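Local atomic coordinates of uncharacterized protein aq_328 (Aquifex aeolicus, PDB entry 1R4V), a protein that is of unknown function but adopts an ancestral histone fold and may, like relatives, take part in protein heterodimerization. Residues A[34-39]-A[141-146]; A[51-56]-A[110-115]; A[74-77]-A[81-84]. All coordinates share one frame; numbering follows the deposited sequence. Where two conformers were deposited one is given.

Contact 1: A[34-39]-A[141-146]. With CAC (cacodylate ion), chain D.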
loop_
_atom_site.group_PDB
_atom_site.type_symbol
_atom_site.label_atom_id
_atom_site.label_comp_id
_atom_site.label_asym_id
_atom_site.label_seq_id
_atom_site.Cartn_x
_atom_site.Cartn_y
_atom_site.Cartn_z
ATOM N N HIS A 34 -11.812 -3.177 10.538
ATOM C CA HIS A 34 -12.528 -2.195 11.317
ATOM C C HIS A 34 -12.422 -0.768 10.743
ATOM O O HIS A 34 -13.436 -0.087 10.653
ATOM C CB HIS A 34 -12.077 -2.322 12.780
ATOM C CG HIS A 34 -12.917 -1.546 13.724
ATOM N ND1 HIS A 34 -13.785 -2.148 14.611
ATOM C CD2 HIS A 34 -13.032 -0.213 13.913
ATOM C CE1 HIS A 34 -14.384 -1.213 15.325
ATOM N NE2 HIS A 34 -13.947 -0.032 14.921
ATOM N N TYR A 35 -11.255 -0.285 10.328
ATOM C CA TYR A 35 -11.166 1.046 9.720
ATOM C C TYR A 35 -11.864 1.183 8.340
ATOM O O TYR A 35 -12.507 2.193 8.034
ATOM C CB TYR A 35 -9.690 1.450 9.515
ATOM C CG TYR A 35 -9.561 2.877 9.069
ATOM C CD1 TYR A 35 -9.626 3.901 9.990
ATOM C CD2 TYR A 35 -9.434 3.216 7.731
ATOM C CE1 TYR A 35 -9.523 5.225 9.602
ATOM C CE2 TYR A 35 -9.334 4.541 7.326
ATOM C CZ TYR A 35 -9.382 5.537 8.269
ATOM O OH TYR A 35 -9.300 6.860 7.925
ATOM N N PHE A 36 -11.678 0.202 7.467
ATOM C CA PHE A 36 -12.351 0.261 6.157
ATOM C C PHE A 36 -13.896 0.298 6.285
ATOM O O PHE A 36 -14.579 1.008 5.556
ATOM C CB PHE A 36 -11.868 -0.901 5.296
ATOM C CG PHE A 36 -10.689 -0.556 4.412
ATOM C CD1 PHE A 36 -9.526 -0.038 4.946
ATOM C CD2 PHE A 36 -10.740 -0.774 3.032
ATOM C CE1 PHE A 36 -8.438 0.266 4.123
ATOM C CE2 PHE A 36 -9.665 -0.470 2.211
ATOM C CZ PHE A 36 -8.510 0.063 2.765
ATOM N N ARG A 37 -14.445 -0.466 7.221
ATOM C CA ARG A 37 -15.891 -0.556 7.395
ATOM C C ARG A 37 -16.403 0.753 7.973
ATOM O O ARG A 37 -17.247 1.426 7.381
ATOM C CB ARG A 37 -16.231 -1.749 8.277
ATOM C CG ARG A 37 -17.711 -1.910 8.548
ATOM C CD ARG A 37 -18.067 -3.163 9.352
ATOM N NE ARG A 37 -17.681 -3.068 10.764
ATOM C CZ ARG A 37 -16.654 -3.682 11.364
ATOM N NH1 ARG A 37 -16.469 -3.464 12.657
ATOM N NH2 ARG A 37 -15.826 -4.508 10.734
ATOM N N THR A 38 -15.845 1.147 9.112
ATOM C CA THR A 38 -16.352 2.300 9.864
ATOM C C THR A 38 -16.025 3.650 9.234
ATOM O O THR A 38 -16.866 4.542 9.258
ATOM C CB THR A 38 -15.846 2.239 11.328
ATOM O OG1 THR A 38 -14.407 2.187 11.350
ATOM C CG2 THR A 38 -16.263 0.937 11.957
ATOM N N GLU A 39 -14.832 3.823 8.667
ATOM C CA GLU A 39 -14.437 5.125 8.116
ATOM C C GLU A 39 -14.548 5.267 6.592
ATOM O O GLU A 39 -14.765 6.374 6.100
ATOM C CB GLU A 39 -13.020 5.500 8.585
ATOM C CG GLU A 39 -12.851 5.582 10.101
ATOM C CD GLU A 39 -13.737 6.620 10.803
ATOM O OE1 GLU A 39 -13.979 7.718 10.240
ATOM O OE2 GLU A 39 -14.194 6.342 11.941
HETATM N N MSE A 141 -5.303 4.966 -1.275
HETATM C CA MSE A 141 -5.515 4.954 -2.714
HETATM C C MSE A 141 -6.366 3.789 -3.209
HETATM O O MSE A 141 -7.315 3.996 -3.975
HETATM C CB MSE A 141 -4.193 4.996 -3.444
HETATM C CG MSE A 141 -4.453 5.024 -4.910
HETATM SE SE MSE A 141 -4.143 3.227 -5.723
HETATM C CE MSE A 141 -4.262 3.792 -7.616
ATOM N N HIS A 142 -6.051 2.577 -2.775
ATOM C CA HIS A 142 -6.861 1.409 -3.087
ATOM C C HIS A 142 -8.301 1.541 -2.592
ATOM O O HIS A 142 -9.199 1.155 -3.305
ATOM C CB HIS A 142 -6.267 0.120 -2.526
ATOM C CG HIS A 142 -5.148 -0.423 -3.346
ATOM N ND1 HIS A 142 -3.896 0.155 -3.371
ATOM C CD2 HIS A 142 -5.085 -1.499 -4.163
ATOM C CE1 HIS A 142 -3.108 -0.546 -4.167
ATOM N NE2 HIS A 142 -3.809 -1.551 -4.663
ATOM N N ALA A 143 -8.528 2.091 -1.411
ATOM C CA ALA A 143 -9.902 2.307 -0.934
ATOM C C ALA A 143 -10.675 3.225 -1.898
ATOM O O ALA A 143 -11.847 2.995 -2.172
ATOM C CB ALA A 143 -9.887 2.882 0.487
ATOM N N ASP A 144 -10.010 4.253 -2.406
ATOM C CA ASP A 144 -10.578 5.223 -3.330
ATOM C C ASP A 144 -10.984 4.493 -4.613
ATOM O O ASP A 144 -12.085 4.667 -5.111
ATOM C CB ASP A 144 -9.586 6.354 -3.619
ATOM C CG ASP A 144 -10.190 7.481 -4.484
ATOM O OD1 ASP A 144 -11.321 7.946 -4.207
ATOM O OD2 ASP A 144 -9.593 7.982 -5.467
ATOM N N VAL A 145 -10.105 3.642 -5.128
ATOM C CA VAL A 145 -10.359 2.905 -6.348
ATOM C C VAL A 145 -11.481 1.888 -6.109
ATOM O O VAL A 145 -12.343 1.754 -6.975
ATOM C CB VAL A 145 -9.073 2.236 -6.872
ATOM C CG1 VAL A 145 -9.379 1.384 -8.120
ATOM C CG2 VAL A 145 -8.033 3.334 -7.186
ATOM N N ILE A 146 -11.502 1.201 -4.966
ATOM C CA ILE A 146 -12.583 0.233 -4.683
ATOM C C ILE A 146 -13.955 0.897 -4.781
ATOM O O ILE A 146 -14.873 0.390 -5.421
ATOM C CB ILE A 146 -12.400 -0.400 -3.282
ATOM C CG1 ILE A 146 -11.198 -1.366 -3.287
ATOM C CG2 ILE A 146 -13.662 -1.095 -2.790
ATOM C CD1 ILE A 146 -10.648 -1.658 -1.940
HETATM AS AS CAC D . -14.068 -6.547 13.584
HETATM O O1 CAC D . -15.002 -7.410 12.401
HETATM O O2 CAC D . -14.261 -4.817 13.642
HETATM C C1 CAC D . -14.440 -7.254 15.385
HETATM C C2 CAC D . -12.220 -6.900 13.033
#

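Contact 2: A[51-56]-A[110-115]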
loop_
_atom_site.group_PDB
_atom_site.type_symbol
_atom_site.label_atom_id
_atom_site.label_comp_id
_atom_site.label_asym_id
_atom_site.label_seq_id
_atom_site.Cartn_x
_atom_site.Cartn_y
_atom_site.Cartn_z
ATOM N N LEU A 51 -6.244 -10.093 -1.142
ATOM C CA LEU A 51 -6.153 -9.555 -2.495
ATOM C C LEU A 51 -5.700 -8.099 -2.474
ATOM O O LEU A 51 -4.844 -7.702 -3.276
ATOM C CB LEU A 51 -7.494 -9.723 -3.232
ATOM C CG LEU A 51 -7.856 -11.177 -3.582
ATOM C CD1 LEU A 51 -9.299 -11.271 -4.058
ATOM C CD2 LEU A 51 -6.957 -11.718 -4.656
ATOM N N LEU A 52 -6.259 -7.323 -1.554
ATOM C CA LEU A 52 -5.919 -5.916 -1.370
ATOM C C LEU A 52 -4.431 -5.774 -1.039
ATOM O O LEU A 52 -3.712 -4.990 -1.664
ATOM C CB LEU A 52 -6.776 -5.307 -0.266
ATOM C CG LEU A 52 -6.392 -3.919 0.268
ATOM C CD1 LEU A 52 -6.466 -2.864 -0.864
ATOM C CD2 LEU A 52 -7.310 -3.577 1.394
ATOM N N LEU A 53 -3.966 -6.539 -0.062
ATOM C CA LEU A 53 -2.555 -6.503 0.336
ATOM C C LEU A 53 -1.591 -6.982 -0.745
ATOM O O LEU A 53 -0.475 -6.454 -0.851
ATOM C CB LEU A 53 -2.344 -7.302 1.625
ATOM C CG LEU A 53 -3.080 -6.817 2.864
ATOM C CD1 LEU A 53 -2.748 -7.774 4.030
ATOM C CD2 LEU A 53 -2.727 -5.398 3.203
ATOM N N ASN A 54 -1.993 -7.963 -1.561
ATOM C CA ASN A 54 -1.140 -8.394 -2.658
ATOM C C ASN A 54 -1.015 -7.272 -3.692
ATOM O O ASN A 54 0.052 -7.092 -4.255
ATOM C CB ASN A 54 -1.611 -9.679 -3.312
ATOM C CG ASN A 54 -1.345 -10.908 -2.456
ATOM O OD1 ASN A 54 -0.500 -10.898 -1.558
ATOM N ND2 ASN A 54 -2.065 -11.990 -2.752
ATOM N N SER A 55 -2.089 -6.520 -3.909
ATOM C CA SER A 55 -2.087 -5.396 -4.834
ATOM C C SER A 55 -1.239 -4.240 -4.281
ATOM O O SER A 55 -0.486 -3.599 -5.020
ATOM C CB SER A 55 -3.523 -4.964 -5.146
ATOM O OG SER A 55 -3.525 -3.839 -5.993
ATOM N N VAL A 56 -1.352 -3.966 -2.980
ATOM C CA VAL A 56 -0.531 -2.953 -2.326
ATOM C C VAL A 56 0.954 -3.310 -2.469
ATOM O O VAL A 56 1.791 -2.477 -2.842
ATOM C CB VAL A 56 -0.963 -2.749 -0.846
ATOM C CG1 VAL A 56 0.040 -1.900 -0.092
ATOM C CG2 VAL A 56 -2.346 -2.112 -0.789
ATOM N N LEU A 110 2.523 -4.167 7.224
ATOM C CA LEU A 110 3.827 -4.039 6.572
ATOM C C LEU A 110 4.652 -5.307 6.806
ATOM O O LEU A 110 5.217 -5.869 5.873
ATOM C CB LEU A 110 4.582 -2.823 7.111
ATOM C CG LEU A 110 5.436 -2.000 6.140
ATOM C CD1 LEU A 110 6.551 -1.386 6.934
ATOM C CD2 LEU A 110 5.962 -2.737 4.891
ATOM N N GLU A 111 4.718 -5.768 8.049
ATOM C CA GLU A 111 5.433 -7.006 8.365
ATOM C C GLU A 111 4.790 -8.210 7.696
ATOM O O GLU A 111 5.470 -9.095 7.190
ATOM C CB GLU A 111 5.542 -7.249 9.871
ATOM C CG GLU A 111 6.717 -8.154 10.209
ATOM C CD GLU A 111 6.991 -8.277 11.705
ATOM O OE1 GLU A 111 8.181 -8.469 12.089
ATOM O OE2 GLU A 111 6.019 -8.183 12.501
ATOM N N TYR A 112 3.465 -8.237 7.693
ATOM C CA TYR A 112 2.730 -9.303 7.041
ATOM C C TYR A 112 3.045 -9.457 5.558
ATOM O O TYR A 112 3.239 -10.577 5.107
ATOM C CB TYR A 112 1.238 -9.072 7.194
ATOM C CG TYR A 112 0.446 -10.198 6.591
ATOM C CD1 TYR A 112 0.256 -11.355 7.321
ATOM C CD2 TYR A 112 -0.092 -10.113 5.304
ATOM C CE1 TYR A 112 -0.460 -12.398 6.816
ATOM C CE2 TYR A 112 -0.834 -11.169 4.772
ATOM C CZ TYR A 112 -1.005 -12.305 5.552
ATOM O OH TYR A 112 -1.703 -13.416 5.153
ATOM N N ILE A 113 3.103 -8.368 4.789
ATOM C CA ILE A 113 3.361 -8.525 3.356
ATOM C C ILE A 113 4.781 -8.974 3.009
ATOM O O ILE A 113 5.017 -9.441 1.890
ATOM C CB ILE A 113 2.940 -7.294 2.540
ATOM C CG1 ILE A 113 3.700 -6.031 2.952
ATOM C CG2 ILE A 113 1.422 -7.140 2.646
ATOM C CD1 ILE A 113 3.691 -4.906 1.933
ATOM N N ALA A 114 5.716 -8.860 3.953
ATOM C CA ALA A 114 7.088 -9.328 3.786
ATOM C C ALA A 114 7.661 -8.751 2.484
ATOM O O ALA A 114 8.094 -9.481 1.587
ATOM C CB ALA A 114 7.155 -10.841 3.798
ATOM N N PHE A 115 7.649 -7.426 2.409
ATOM C CA PHE A 115 8.013 -6.712 1.195
ATOM C C PHE A 115 9.514 -6.789 0.915
ATOM O O PHE A 115 10.321 -6.585 1.811
ATOM C CB PHE A 115 7.573 -5.247 1.314
ATOM C CG PHE A 115 7.966 -4.407 0.143
ATOM C CD1 PHE A 115 8.857 -3.356 0.286
ATOM C CD2 PHE A 115 7.456 -4.681 -1.113
ATOM C CE1 PHE A 115 9.221 -2.587 -0.809
ATOM C CE2 PHE A 115 7.811 -3.910 -2.213
ATOM C CZ PHE A 115 8.710 -2.866 -2.056
#

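Contact 3: A[74-77]-A[81-84]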
loop_
_atom_site.group_PDB
_atom_site.type_symbol
_atom_site.label_atom_id
_atom_site.label_comp_id
_atom_site.label_asym_id
_atom_site.label_seq_id
_atom_site.Cartn_x
_atom_site.Cartn_y
_atom_site.Cartn_z
ATOM N N ASN A 74 22.643 10.510 -8.659
ATOM C CA ASN A 74 22.868 11.322 -7.469
ATOM C C ASN A 74 24.118 10.973 -6.662
ATOM O O ASN A 74 24.372 11.593 -5.619
ATOM C CB ASN A 74 21.611 11.320 -6.588
ATOM C CG ASN A 74 20.548 12.272 -7.129
ATOM O OD1 ASN A 74 20.630 13.472 -6.892
ATOM N ND2 ASN A 74 19.579 11.750 -7.890
ATOM N N GLY A 75 24.897 9.990 -7.121
ATOM C CA GLY A 75 26.160 9.637 -6.502
ATOM C C GLY A 75 25.989 8.725 -5.314
ATOM O O GLY A 75 26.937 8.470 -4.579
ATOM N N ARG A 76 24.802 8.247 -5.126
ATOM C CA ARG A 76 24.408 7.430 -3.967
ATOM C C ARG A 76 24.693 5.958 -4.238
ATOM O O ARG A 76 24.397 5.445 -5.327
ATOM C CB ARG A 76 22.922 7.582 -3.702
ATOM C CG ARG A 76 22.567 8.860 -2.968
ATOM C CD ARG A 76 21.188 8.785 -2.333
ATOM N NE ARG A 76 20.113 9.149 -3.259
ATOM C CZ ARG A 76 19.807 10.406 -3.565
ATOM N NH1 ARG A 76 20.492 11.423 -3.026
ATOM N NH2 ARG A 76 18.823 10.755 -4.401
ATOM N N ASP A 77 24.846 5.230 -3.132
ATOM C CA ASP A 77 24.945 3.788 -3.172
ATOM C C ASP A 77 23.770 3.111 -2.446
ATOM O O ASP A 77 23.853 1.956 -2.068
ATOM C CB ASP A 77 26.294 3.375 -2.589
ATOM C CG ASP A 77 26.734 1.992 -3.053
ATOM O OD1 ASP A 77 26.078 1.424 -3.964
ATOM O OD2 ASP A 77 27.725 1.391 -2.564
ATOM N N LEU A 81 14.182 8.176 -0.695
ATOM C CA LEU A 81 12.798 8.511 -1.033
ATOM C C LEU A 81 12.702 9.303 -2.341
ATOM O O LEU A 81 11.811 9.013 -3.153
ATOM C CB LEU A 81 12.131 9.295 0.104
ATOM C CG LEU A 81 10.670 9.714 -0.089
ATOM C CD1 LEU A 81 9.818 8.482 -0.211
ATOM C CD2 LEU A 81 10.172 10.569 1.070
ATOM N N ALA A 82 13.614 10.267 -2.519
ATOM C CA ALA A 82 13.696 11.122 -3.722
ATOM C C ALA A 82 13.893 10.343 -5.016
ATOM O O ALA A 82 13.612 10.871 -6.095
ATOM C CB ALA A 82 14.853 12.077 -3.597
ATOM N N ASP A 83 14.405 9.115 -4.907
ATOM C CA ASP A 83 14.666 8.236 -6.049
ATOM C C ASP A 83 13.460 7.395 -6.465
ATOM O O ASP A 83 13.504 6.756 -7.488
ATOM C CB ASP A 83 15.799 7.261 -5.719
ATOM C CG ASP A 83 17.099 7.964 -5.351
ATOM O OD1 ASP A 83 17.399 9.027 -5.967
ATOM O OD2 ASP A 83 17.883 7.520 -4.475
ATOM N N LEU A 84 12.413 7.327 -5.659
ATOM C CA LEU A 84 11.261 6.481 -5.974
ATOM C C LEU A 84 10.365 7.097 -7.039
ATOM O O LEU A 84 10.396 8.309 -7.290
ATOM C CB LEU A 84 10.434 6.170 -4.743
ATOM C CG LEU A 84 11.115 5.373 -3.632
ATOM C CD1 LEU A 84 10.077 4.962 -2.604
ATOM C CD2 LEU A 84 11.845 4.141 -4.138
#

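Contact 1: A[34-39]-A[141-146]
In the all-helical histone-fold core, Phe36 of helix 29-40 reaches across to Ala143 and Ile146 of helix 131-149. The helix backbones stay well apart, the nearest CA pair being Phe36 and Ala143 at 7.8 Å, so it is the ring that fills the distance. The outer CE2-CZ side of the ring does the touching: Phe36 CE2 lies 3.8 Å from Ala143 CB, and Phe36 CZ is 3.9 Å from the same methyl carbon, which approaches obliquely. Ile146, one helical turn on, brings its CD1 to the rim of the ring near the ring plane, 4.4 Å from Phe36 CE2. All three side chains are buried and the contact is purely apolar. Leu52 of helix 46-62 also touches Phe36, and Leu40 packs on Ala143, so the methyl is enclosed by more than the ring.

Another side of segment 34-39 carries polar contacts. A cacodylate ion, probably from the crystallisation liquor, places its O2 2.9 Å from His34 ND1 and 2.8 Å from Arg37 NH1. The arginine bond is nearly straight, at 168°, with the oxygen in the guanidinium plane, whereas the histidine bond is more bent, at 143°. The Arg37 chain turns at chi3 (73°), which brings NH1 round to the ion; NH2 also has Asp33 as a salt-bridge partner. Thr38 OG1 donates to His34 O at 2.6 Å, on the opposite face of that carbonyl from Thr38 N. Phenylalanine against alanine and isoleucine is thus plain hydrophobic packing between two helices distant in sequence, as suits the interior of a histone fold.

Contact 2: A[51-56]-A[110-115]
Leu53, midway along helix 46-62, and Ile113, at the end of helix 106-113, are the nearest backbone neighbours, with their CA atoms 6.9 Å apart; just beyond, Ala114 departs from helical geometry with a positive phi of 52°. The two side chains point toward each other's segment and meet through their inner atoms: Ile113 CG2 rests 3.9 Å from Leu53 CB. Ile113 sets CG1 between its backbone N and carbonyl carbon (chi1 61°), which leaves CG2 anti to the carbonyl carbon and turned to the leucine; Ile113 CG2 is also 4.0 Å from Leu53 O.

Farther out, Leu53 uses one branch against the tyrosine. Leu53 CD1 sits 3.8 Å from Tyr112 CD2 and 4.0 Å from Tyr112 CE2, meeting the ring obliquely along one bond, while the two side chains cross at about a right angle. Leucine therefore meets two consecutive residues, its CB on Ile113 and its CD1 on Tyr112. The contact joins helix 46-62 to helix 106-113, well separated in the chain, within the histone fold this protein adopts.

The tyrosine ring is fixed from other directions too: its OH is hydrogen-bonded to Glu50 OE2, one turn before Leu53, and the rings of Tyr112 and Phe29 pack edge-to-face. Lys57 NZ donates to Ile113 O, adding a polar tie from helix 46-62 to the end of helix 106-113.

Contact 3: A[74-77]-A[81-84]
Segments 74-77 and 81-84 lie at either end of strand 78-79 in the loop between helices 67-73 and 88-98, with Asn74 and Asp83 as their nearest CA pair at 8.9 Å. The first arm leaves helix 67-73 through a Schellman motif at Gly75, whose positive phi favours glycine. The second includes the 3-10 segment 81-83, with Leu84 N bonded to Leu81 O at 3.1 Å.

A salt bridge closes the gap between the arms. Arg76 and Asp83 come from opposite directions, and the guanidinium grips the carboxylate side-on, one nitrogen to each oxygen. Arg76 NH2 donates to Asp83 OD1 at 2.7 Å in an almost straight bond (166°), and Arg76 NE donates to Asp83 OD2 at 3.0 Å. Both oxygens lie close to the guanidinium plane. OD2 receives its bond through the syn lone pair; at OD1 the donor is on the syn side but well out of the carboxylate plane, in keeping with the 31° between the two flat groups. The bend of the arginine chain at chi3 (-85°) presents the NE edge to the acid.

Asn74 CB covers one guanidinium face of Arg76, 3.4 Å above its plane and toward the rim. Asn74 ND2 lies 4.0 Å from Asp83 OD1 and is hydrogen-bonded to Arg70 O. Asp83 is buried, and its OD2 also accepts from Ala80 N. A leucine in place of Arg76 would probably leave the buried Asp83 carboxylate without its charged mate and the two arms without the pair of hydrogen bonds that joins them. The arginine in the loop paired with an aspartate seven residues later, ahead of helix 88-98, resembles the arginine-aspartate clamp of the histone fold.

In the fold
Contacts 1 and 2 lie in the buried helical interior, whereas contact 3 is peripheral and partly buried, about 32 Å from contact 1 between centres. The first two are apolar and meet through helix 46-62: His142 CB packs 3.4 Å from Leu52 CD1, and Ser55 OG is a probable hydrogen-bond partner of His142 NE2 at 2.7 Å. Each joins helices far apart in sequence, contact 2 nested within the loop that contact 1 closes. Contact 3 is nested inside both, touches neither, and ties loop arms only four residues apart with charge and directed bonds instead of side-chain packing between helices.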